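PDB 5FXU: envelope polyprotein from Puumala orthohantavirus, which forms, as glycoprotein Gn, part of the hantaviral envelope surface and, with its partner Gc, probably builds the spikes used in host-cell entry. Local coordinates for residues S256-G264 with I327-V335; Y307-A315 with K338-T346. All coordinates share one frame; numbering follows the deposited sequence.

Interaction 1: S256-G264 with I327-V335. With NAG (2-acetamido-2-deoxy-beta-D-glucopyranose), chain D.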
loop_
_atom_site.group_PDB
_atom_site.type_symbol
_atom_site.label_atom_id
_atom_site.label_comp_id
_atom_site.label_asym_id
_atom_site.label_seq_id
_atom_site.Cartn_x
_atom_site.Cartn_y
_atom_site.Cartn_z
ATOM N N SER A 256 -5.790 14.054 -1.229
ATOM C CA SER A 256 -5.271 15.162 -0.434
ATOM C C SER A 256 -4.429 14.655 0.759
ATOM O O SER A 256 -3.307 15.124 0.941
ATOM C CB SER A 256 -6.357 16.171 -0.066
ATOM O OG SER A 256 -7.379 15.527 0.596
ATOM N N ARG A 257 -4.915 13.646 1.483
ATOM C CA ARG A 257 -4.131 13.063 2.575
ATOM C C ARG A 257 -2.832 12.423 2.047
ATOM O O ARG A 257 -1.803 12.529 2.697
ATOM C CB ARG A 257 -4.937 12.084 3.404
ATOM C CG ARG A 257 -6.199 12.656 4.021
ATOM C CD ARG A 257 -6.125 13.012 5.500
ATOM N NE ARG A 257 -7.223 13.812 6.121
ATOM C CZ ARG A 257 -8.269 14.452 5.540
ATOM N NH1 ARG A 257 -8.575 14.412 4.221
ATOM N NH2 ARG A 257 -9.081 15.165 6.339
ATOM N N MET A 258 -2.867 11.801 0.867
ATOM C CA MET A 258 -1.640 11.308 0.237
ATOM C C MET A 258 -0.671 12.439 -0.057
ATOM O O MET A 258 0.517 12.297 0.169
ATOM C CB MET A 258 -1.916 10.536 -1.061
ATOM C CG MET A 258 -2.414 9.113 -0.848
ATOM S SD MET A 258 -2.881 8.305 -2.395
ATOM C CE MET A 258 -3.292 6.668 -1.813
ATOM N N ALA A 259 -1.182 13.546 -0.577
ATOM C CA ALA A 259 -0.351 14.673 -0.938
ATOM C C ALA A 259 0.336 15.304 0.270
ATOM O O ALA A 259 1.480 15.678 0.179
ATOM C CB ALA A 259 -1.145 15.702 -1.708
ATOM N N PHE A 260 -0.320 15.317 1.423
ATOM C CA PHE A 260 0.288 15.861 2.644
ATOM C C PHE A 260 1.091 14.813 3.464
ATOM O O PHE A 260 2.064 15.173 4.116
ATOM C CB PHE A 260 -0.756 16.641 3.447
ATOM C CG PHE A 260 -1.130 17.956 2.783
ATOM C CD1 PHE A 260 -0.249 19.069 2.838
ATOM C CD2 PHE A 260 -2.321 18.081 2.038
ATOM C CE1 PHE A 260 -0.580 20.274 2.208
ATOM C CE2 PHE A 260 -2.654 19.287 1.404
ATOM C CZ PHE A 260 -1.784 20.378 1.485
ATOM N N ALA A 261 0.738 13.526 3.366
ATOM C CA ALA A 261 1.474 12.454 4.016
ATOM C C ALA A 261 1.783 11.353 2.992
ATOM O O ALA A 261 1.149 10.289 2.995
ATOM C CB ALA A 261 0.670 11.904 5.191
ATOM N N PRO A 262 2.778 11.599 2.124
ATOM C CA PRO A 262 3.087 10.681 1.063
ATOM C C PRO A 262 3.639 9.319 1.476
ATOM O O PRO A 262 3.583 8.425 0.656
ATOM C CB PRO A 262 4.106 11.441 0.230
ATOM C CG PRO A 262 4.675 12.472 1.136
ATOM C CD PRO A 262 3.500 12.873 1.957
ATOM N N HIS A 263 4.112 9.153 2.715
ATOM C CA HIS A 263 4.510 7.822 3.247
ATOM C C HIS A 263 3.487 7.229 4.223
ATOM O O HIS A 263 3.819 6.340 4.977
ATOM C CB HIS A 263 5.903 7.946 3.909
ATOM C CG HIS A 263 6.960 8.344 2.927
ATOM N ND1 HIS A 263 7.498 7.449 2.024
ATOM C CD2 HIS A 263 7.509 9.546 2.640
ATOM C CE1 HIS A 263 8.355 8.072 1.242
ATOM N NE2 HIS A 263 8.374 9.348 1.587
ATOM N N GLY A 264 2.247 7.733 4.200
ATOM C CA GLY A 264 1.181 7.230 5.056
ATOM C C GLY A 264 1.091 7.943 6.391
ATOM O O GLY A 264 1.965 8.742 6.733
ATOM N N ILE A 327 16.464 3.998 3.586
ATOM C CA ILE A 327 16.276 5.277 2.885
ATOM C C ILE A 327 14.781 5.589 2.752
ATOM O O ILE A 327 14.024 4.759 2.266
ATOM C CB ILE A 327 16.854 5.232 1.464
ATOM C CG1 ILE A 327 18.337 4.840 1.504
ATOM C CG2 ILE A 327 16.649 6.576 0.759
ATOM C CD1 ILE A 327 18.959 4.588 0.150
ATOM N N ILE A 328 14.376 6.790 3.161
ATOM C CA ILE A 328 13.039 7.287 2.867
ATOM C C ILE A 328 13.098 7.883 1.465
ATOM O O ILE A 328 13.618 9.000 1.295
ATOM C CB ILE A 328 12.585 8.354 3.875
ATOM C CG1 ILE A 328 12.631 7.780 5.285
ATOM C CG2 ILE A 328 11.152 8.845 3.536
ATOM C CD1 ILE A 328 12.538 8.816 6.371
ATOM N N MET A 329 12.603 7.138 0.471
ATOM C CA MET A 329 12.644 7.610 -0.913
ATOM C C MET A 329 11.755 8.869 -1.100
ATOM O O MET A 329 10.766 9.084 -0.380
ATOM C CB MET A 329 12.370 6.482 -1.935
ATOM C CG MET A 329 10.988 5.887 -1.868
ATOM S SD MET A 329 10.922 4.494 -3.006
ATOM C CE MET A 329 10.858 3.205 -1.778
ATOM N N GLU A 330 12.183 9.756 -1.993
ATOM C CA GLU A 330 11.513 11.041 -2.188
ATOM C C GLU A 330 10.074 10.791 -2.629
ATOM O O GLU A 330 9.843 10.214 -3.682
ATOM C CB GLU A 330 12.245 11.858 -3.256
ATOM C CG GLU A 330 11.639 13.228 -3.582
ATOM C CD GLU A 330 11.666 14.120 -2.364
ATOM O OE1 GLU A 330 12.711 14.788 -2.115
ATOM O OE2 GLU A 330 10.673 14.079 -1.612
ATOM N N GLY A 331 9.121 11.223 -1.814
ATOM C CA GLY A 331 7.708 11.187 -2.184
ATOM C C GLY A 331 6.982 12.531 -2.176
ATOM O O GLY A 331 5.763 12.569 -2.419
ATOM N N ASN A 332 7.711 13.622 -1.907
ATOM C CA ASN A 332 7.137 14.976 -1.882
ATOM C C ASN A 332 6.697 15.338 -3.308
ATOM O O ASN A 332 7.513 15.434 -4.220
ATOM C CB ASN A 332 8.153 15.977 -1.282
ATOM C CG ASN A 332 7.703 17.426 -1.336
ATOM O OD1 ASN A 332 6.618 17.753 -1.822
ATOM N ND2 ASN A 332 8.567 18.316 -0.827
ATOM N N HIS A 333 5.387 15.508 -3.484
ATOM C CA HIS A 333 4.794 15.780 -4.804
ATOM C C HIS A 333 5.112 17.166 -5.388
ATOM O O HIS A 333 5.025 17.357 -6.612
ATOM C CB HIS A 333 3.286 15.554 -4.757
ATOM C CG HIS A 333 2.915 14.139 -4.439
ATOM N ND1 HIS A 333 3.060 13.113 -5.346
ATOM C CD2 HIS A 333 2.449 13.575 -3.308
ATOM C CE1 HIS A 333 2.678 11.979 -4.791
ATOM N NE2 HIS A 333 2.307 12.231 -3.552
ATOM N N SER A 334 5.505 18.109 -4.529
ATOM C CA SER A 334 5.961 19.438 -4.978
ATOM C C SER A 334 7.297 19.425 -5.736
ATOM O O SER A 334 7.615 20.372 -6.437
ATOM C CB SER A 334 6.088 20.379 -3.784
ATOM O OG SER A 334 4.880 20.433 -3.040
ATOM N N VAL A 335 8.085 18.373 -5.566
ATOM C CA VAL A 335 9.358 18.194 -6.279
ATOM C C VAL A 335 9.054 17.661 -7.677
ATOM O O VAL A 335 8.064 16.959 -7.856
ATOM C CB VAL A 335 10.267 17.234 -5.466
ATOM C CG1 VAL A 335 11.468 16.744 -6.252
ATOM C CG2 VAL A 335 10.718 17.933 -4.191
HETATM C C1 NAG D . 8.358 19.743 -0.827
HETATM C C2 NAG D . 8.939 20.316 0.443
HETATM C C3 NAG D . 8.793 21.832 0.439
HETATM C C4 NAG D . 9.548 22.426 -0.748
HETATM C C5 NAG D . 9.100 21.735 -2.039
HETATM C C6 NAG D . 9.990 22.132 -3.214
HETATM C C7 NAG D . 8.809 18.965 2.524
HETATM C C8 NAG D . 10.283 18.665 2.514
HETATM N N2 NAG D . 8.249 19.721 1.569
HETATM O O3 NAG D . 9.299 22.347 1.675
HETATM O O4 NAG D . 9.246 23.828 -0.849
HETATM O O5 NAG D . 9.115 20.304 -1.907
HETATM O O6 NAG D . 11.298 21.586 -3.025
HETATM O O7 NAG D . 8.107 18.526 3.411
HETATM O O HOH W 1 3.978 15.949 -0.844
HETATM O O HOH W 2 2.145 9.653 -1.997
HETATM O O HOH W 3 9.746 11.705 0.852
#
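His263 and Pro262, in the type I beta turn Ala261-Gly264 that follows helix 249-260, meet the loop that leaves strand 327-329 and carries an N-glycan. Over one face of the His263 imidazole lies Ile328 CG2, 3.7 Å from the ring centroid and 24° off its normal, a CH-pi contact. With CG1 of Ile328 beside the backbone N (chi1 -57°), the CG2 branch is the one turned over the imidazole. At the ring edge, in plane, Met329 O comes within 3.1 Å of His263 CE1. Pro262 CB sits 3.3 Å from Gly331 O, and the same carbonyl oxygen stands 3.5 Å above the centre of the His333 ring. From the helix, Ala259 CA lies 3.8 Å from His333 CD2.

Three waters bridge the segments. One links His263 NE2 and Gly331 N, a second Pro262 O and His333 NE2, and a third donates to Ala259 O while accepting from His333 N. His333 is further fixed by Glu209, which bonds its ND1, and by a stack on Phe212.

Within the loop, Ser334 N donates to Asn332 OD1, an Asx turn, while Asn332 ND2 carries the sugar, bonded to NAG C1 at 1.4 Å.

Interaction 2: Y307-A315 with K338-T346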
loop_
_atom_site.group_PDB
_atom_site.type_symbol
_atom_site.label_atom_id
_atom_site.label_comp_id
_atom_site.label_asym_id
_atom_site.label_seq_id
_atom_site.Cartn_x
_atom_site.Cartn_y
_atom_site.Cartn_z
ATOM N N TYR A 307 8.535 3.982 7.912
ATOM C CA TYR A 307 7.728 3.915 6.694
ATOM C C TYR A 307 8.080 2.675 5.885
ATOM O O TYR A 307 9.100 2.045 6.102
ATOM C CB TYR A 307 7.959 5.170 5.852
ATOM C CG TYR A 307 7.738 6.454 6.622
ATOM C CD1 TYR A 307 6.516 6.715 7.216
ATOM C CD2 TYR A 307 8.747 7.410 6.744
ATOM C CE1 TYR A 307 6.301 7.876 7.930
ATOM C CE2 TYR A 307 8.544 8.579 7.453
ATOM C CZ TYR A 307 7.316 8.800 8.044
ATOM O OH TYR A 307 7.101 9.935 8.775
ATOM N N THR A 308 7.238 2.357 4.918
ATOM C CA THR A 308 7.544 1.333 3.952
ATOM C C THR A 308 8.743 1.763 3.107
ATOM O O THR A 308 8.992 2.956 2.938
ATOM C CB THR A 308 6.318 1.022 3.030
ATOM O OG1 THR A 308 5.923 2.186 2.311
ATOM C CG2 THR A 308 5.145 0.520 3.831
ATOM N N SER A 309 9.447 0.787 2.550
ATOM C CA SER A 309 10.672 1.010 1.799
ATOM C C SER A 309 10.497 0.637 0.333
ATOM O O SER A 309 11.485 0.440 -0.358
ATOM C CB SER A 309 11.796 0.161 2.391
ATOM O OG SER A 309 11.832 0.268 3.798
ATOM N N THR A 310 9.259 0.576 -0.156
ATOM C CA THR A 310 8.995 0.179 -1.547
ATOM C C THR A 310 8.212 1.264 -2.303
ATOM O O THR A 310 7.362 1.947 -1.736
ATOM C CB THR A 310 8.182 -1.108 -1.605
ATOM O OG1 THR A 310 6.985 -0.910 -0.854
ATOM C CG2 THR A 310 8.958 -2.289 -0.999
ATOM N N GLY A 311 8.535 1.427 -3.576
ATOM C CA GLY A 311 7.801 2.340 -4.432
ATOM C C GLY A 311 8.161 2.184 -5.891
ATOM O O GLY A 311 8.877 1.261 -6.268
ATOM N N VAL A 312 7.669 3.108 -6.701
ATOM C CA VAL A 312 7.937 3.166 -8.131
ATOM C C VAL A 312 8.391 4.578 -8.475
ATOM O O VAL A 312 7.899 5.536 -7.913
ATOM C CB VAL A 312 6.650 2.855 -8.929
ATOM C CG1 VAL A 312 6.894 2.763 -10.413
ATOM C CG2 VAL A 312 6.068 1.527 -8.485
ATOM N N LEU A 313 9.322 4.698 -9.408
ATOM C CA LEU A 313 9.665 5.988 -9.983
ATOM C C LEU A 313 8.479 6.585 -10.704
ATOM O O LEU A 313 7.821 5.888 -11.476
ATOM C CB LEU A 313 10.792 5.837 -11.000
ATOM C CG LEU A 313 12.177 5.453 -10.485
ATOM C CD1 LEU A 313 13.115 5.491 -11.648
ATOM C CD2 LEU A 313 12.680 6.352 -9.377
ATOM N N THR A 314 8.221 7.871 -10.486
ATOM C CA THR A 314 7.123 8.545 -11.187
ATOM C C THR A 314 7.482 8.881 -12.627
ATOM O O THR A 314 6.603 9.059 -13.447
ATOM C CB THR A 314 6.695 9.827 -10.477
ATOM O OG1 THR A 314 7.788 10.747 -10.455
ATOM C CG2 THR A 314 6.234 9.553 -9.054
ATOM N N ALA A 315 8.781 8.944 -12.932
ATOM C CA ALA A 315 9.267 9.402 -14.225
ATOM C C ALA A 315 9.024 8.438 -15.375
ATOM O O ALA A 315 8.901 8.881 -16.519
ATOM C CB ALA A 315 10.759 9.761 -14.165
ATOM N N LYS A 338 13.192 12.849 -9.678
ATOM C CA LYS A 338 13.747 11.833 -8.791
ATOM C C LYS A 338 12.799 11.363 -7.686
ATOM O O LYS A 338 13.243 10.889 -6.633
ATOM C CB LYS A 338 15.076 12.319 -8.183
ATOM C CG LYS A 338 16.169 12.620 -9.188
ATOM C CD LYS A 338 17.447 13.047 -8.460
ATOM C CE LYS A 338 18.672 13.022 -9.357
ATOM N NZ LYS A 338 18.467 13.834 -10.594
ATOM N N LYS A 339 11.501 11.456 -7.943
ATOM C CA LYS A 339 10.497 11.152 -6.933
ATOM C C LYS A 339 9.792 9.832 -7.210
ATOM O O LYS A 339 9.964 9.212 -8.271
ATOM C CB LYS A 339 9.511 12.305 -6.790
ATOM C CG LYS A 339 8.563 12.524 -7.953
ATOM C CD LYS A 339 7.622 13.684 -7.673
ATOM C CE LYS A 339 7.024 14.229 -8.956
ATOM N NZ LYS A 339 6.068 15.319 -8.652
ATOM N N THR A 340 9.025 9.391 -6.216
ATOM C CA THR A 340 8.407 8.087 -6.234
ATOM C C THR A 340 6.996 8.120 -5.697
ATOM O O THR A 340 6.610 9.075 -5.019
ATOM C CB THR A 340 9.179 7.091 -5.350
ATOM O OG1 THR A 340 9.130 7.527 -3.988
ATOM C CG2 THR A 340 10.621 6.978 -5.788
ATOM N N LEU A 341 6.272 7.028 -5.975
ATOM C CA LEU A 341 4.975 6.714 -5.369
ATOM C C LEU A 341 5.124 5.429 -4.584
ATOM O O LEU A 341 5.772 4.482 -5.047
ATOM C CB LEU A 341 3.897 6.502 -6.434
ATOM C CG LEU A 341 3.388 7.771 -7.125
ATOM C CD1 LEU A 341 2.683 7.411 -8.415
ATOM C CD2 LEU A 341 2.460 8.549 -6.225
ATOM N N PRO A 342 4.512 5.371 -3.396
ATOM C CA PRO A 342 4.651 4.158 -2.609
ATOM C C PRO A 342 3.750 3.030 -3.118
ATOM O O PRO A 342 2.663 3.298 -3.661
ATOM C CB PRO A 342 4.243 4.611 -1.214
ATOM C CG PRO A 342 3.257 5.731 -1.463
ATOM C CD PRO A 342 3.778 6.430 -2.677
ATOM N N LEU A 343 4.193 1.785 -2.913
ATOM C CA LEU A 343 3.443 0.598 -3.336
ATOM C C LEU A 343 2.158 0.392 -2.552
ATOM O O LEU A 343 1.147 -0.029 -3.118
ATOM C CB LEU A 343 4.299 -0.672 -3.243
ATOM C CG LEU A 343 5.448 -0.831 -4.216
ATOM C CD1 LEU A 343 5.679 -2.326 -4.427
ATOM C CD2 LEU A 343 5.253 -0.141 -5.553
ATOM N N THR A 344 2.222 0.650 -1.253
ATOM C CA THR A 344 1.053 0.647 -0.387
ATOM C C THR A 344 1.018 1.937 0.404
ATOM O O THR A 344 2.042 2.588 0.577
ATOM C CB THR A 344 1.046 -0.519 0.606
ATOM O OG1 THR A 344 2.050 -0.310 1.612
ATOM C CG2 THR A 344 1.280 -1.847 -0.124
ATOM N N TRP A 345 -0.173 2.305 0.850
ATOM C CA TRP A 345 -0.389 3.565 1.558
ATOM C C TRP A 345 -1.543 3.375 2.529
ATOM O O TRP A 345 -2.614 2.895 2.139
ATOM C CB TRP A 345 -0.724 4.696 0.574
ATOM C CG TRP A 345 -0.856 6.049 1.236
ATOM C CD1 TRP A 345 0.133 6.951 1.430
ATOM C CD2 TRP A 345 -2.041 6.623 1.787
ATOM N NE1 TRP A 345 -0.356 8.069 2.067
ATOM C CE2 TRP A 345 -1.691 7.892 2.305
ATOM C CE3 TRP A 345 -3.370 6.195 1.891
ATOM C CZ2 TRP A 345 -2.626 8.748 2.925
ATOM C CZ3 TRP A 345 -4.315 7.048 2.508
ATOM C CH2 TRP A 345 -3.935 8.307 3.010
ATOM N N THR A 346 -1.298 3.726 3.784
ATOM C CA THR A 346 -2.266 3.599 4.848
ATOM C C THR A 346 -2.449 4.982 5.467
ATOM O O THR A 346 -1.479 5.658 5.830
ATOM C CB THR A 346 -1.819 2.549 5.898
ATOM O OG1 THR A 346 -1.638 1.270 5.254
ATOM C CG2 THR A 346 -2.862 2.379 6.976
HETATM O O HOH W 4 5.149 1.046 0.018
HETATM O O HOH W 5 10.942 9.647 -10.838
#
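Val312 and Leu341 form the hydrogen-bonded pair of an antiparallel beta ladder between strand 310-313 and the start of strand 340-354; strand 310-313 also pairs antiparallel with strand 321-323, and so lies between the two. Val312 N to Leu341 O and Leu341 N to Val312 O both measure 2.9 Å. The ladder continues through Thr314 N to Lys339 O, nearly straight at 171°, whereas Leu343 N to Thr310 O is weak. Non-hydrogen-bonded pairs flank the central one: Leu313 with Thr340, and Gly311 with Pro342, where Gly311 CA lies 3.0 Å from Leu341 O.

Leu343 can be followed outward. Its CB faces Thr310 OG1 at 3.6 Å; CG, anti to the carbonyl carbon (chi1 -69°), lies near both that oxygen and Thr310 CB; CD1 stays against Thr310 CB. With chi2 at -152°, CD2 reaches Gly311 CA and meets Val312 CG2 at 3.5 Å, tighter than usual for two carbons. The Leu343 side chain crosses those of Thr310 and Val312 at about a right angle.

Polar ends bind on beyond the ladder: Thr310 OG1 and Thr344 OG1 share the carboxylate of Asp113, and Lys339 NZ bonds Val335 O and forms salt bridges with Glu209 and Glu213. A water links Thr308 OG1, Thr310 OG1 and Thr344 N. Thr314 OG1, hydrogen-bonded to Asn224 OD1, has Lys339 CG passing it at 3.2 Å.

Overall arrangement
Interaction 2 is the more deeply buried, with ten of its twelve touching residues buried and a centre about 9 Å from that of the chain; interaction 1 is partly buried, its centre about 13 Å from the same point, and carries a glycan. Interaction 2 buries 548 Å² between its segments, interaction 1 281 Å². Both have water bridges, but in interaction 2 these supplement backbone hydrogen bonds and tight apolar contacts, while in interaction 1 they accompany a CH-pi and other ring contacts. The centres are about 8 Å apart, joined by probable hydrogen bonds, Glu330 O to Thr340 N and Ala261 O to Trp345 NE1. Both segments of interaction 1 therefore lean on residues 338-346.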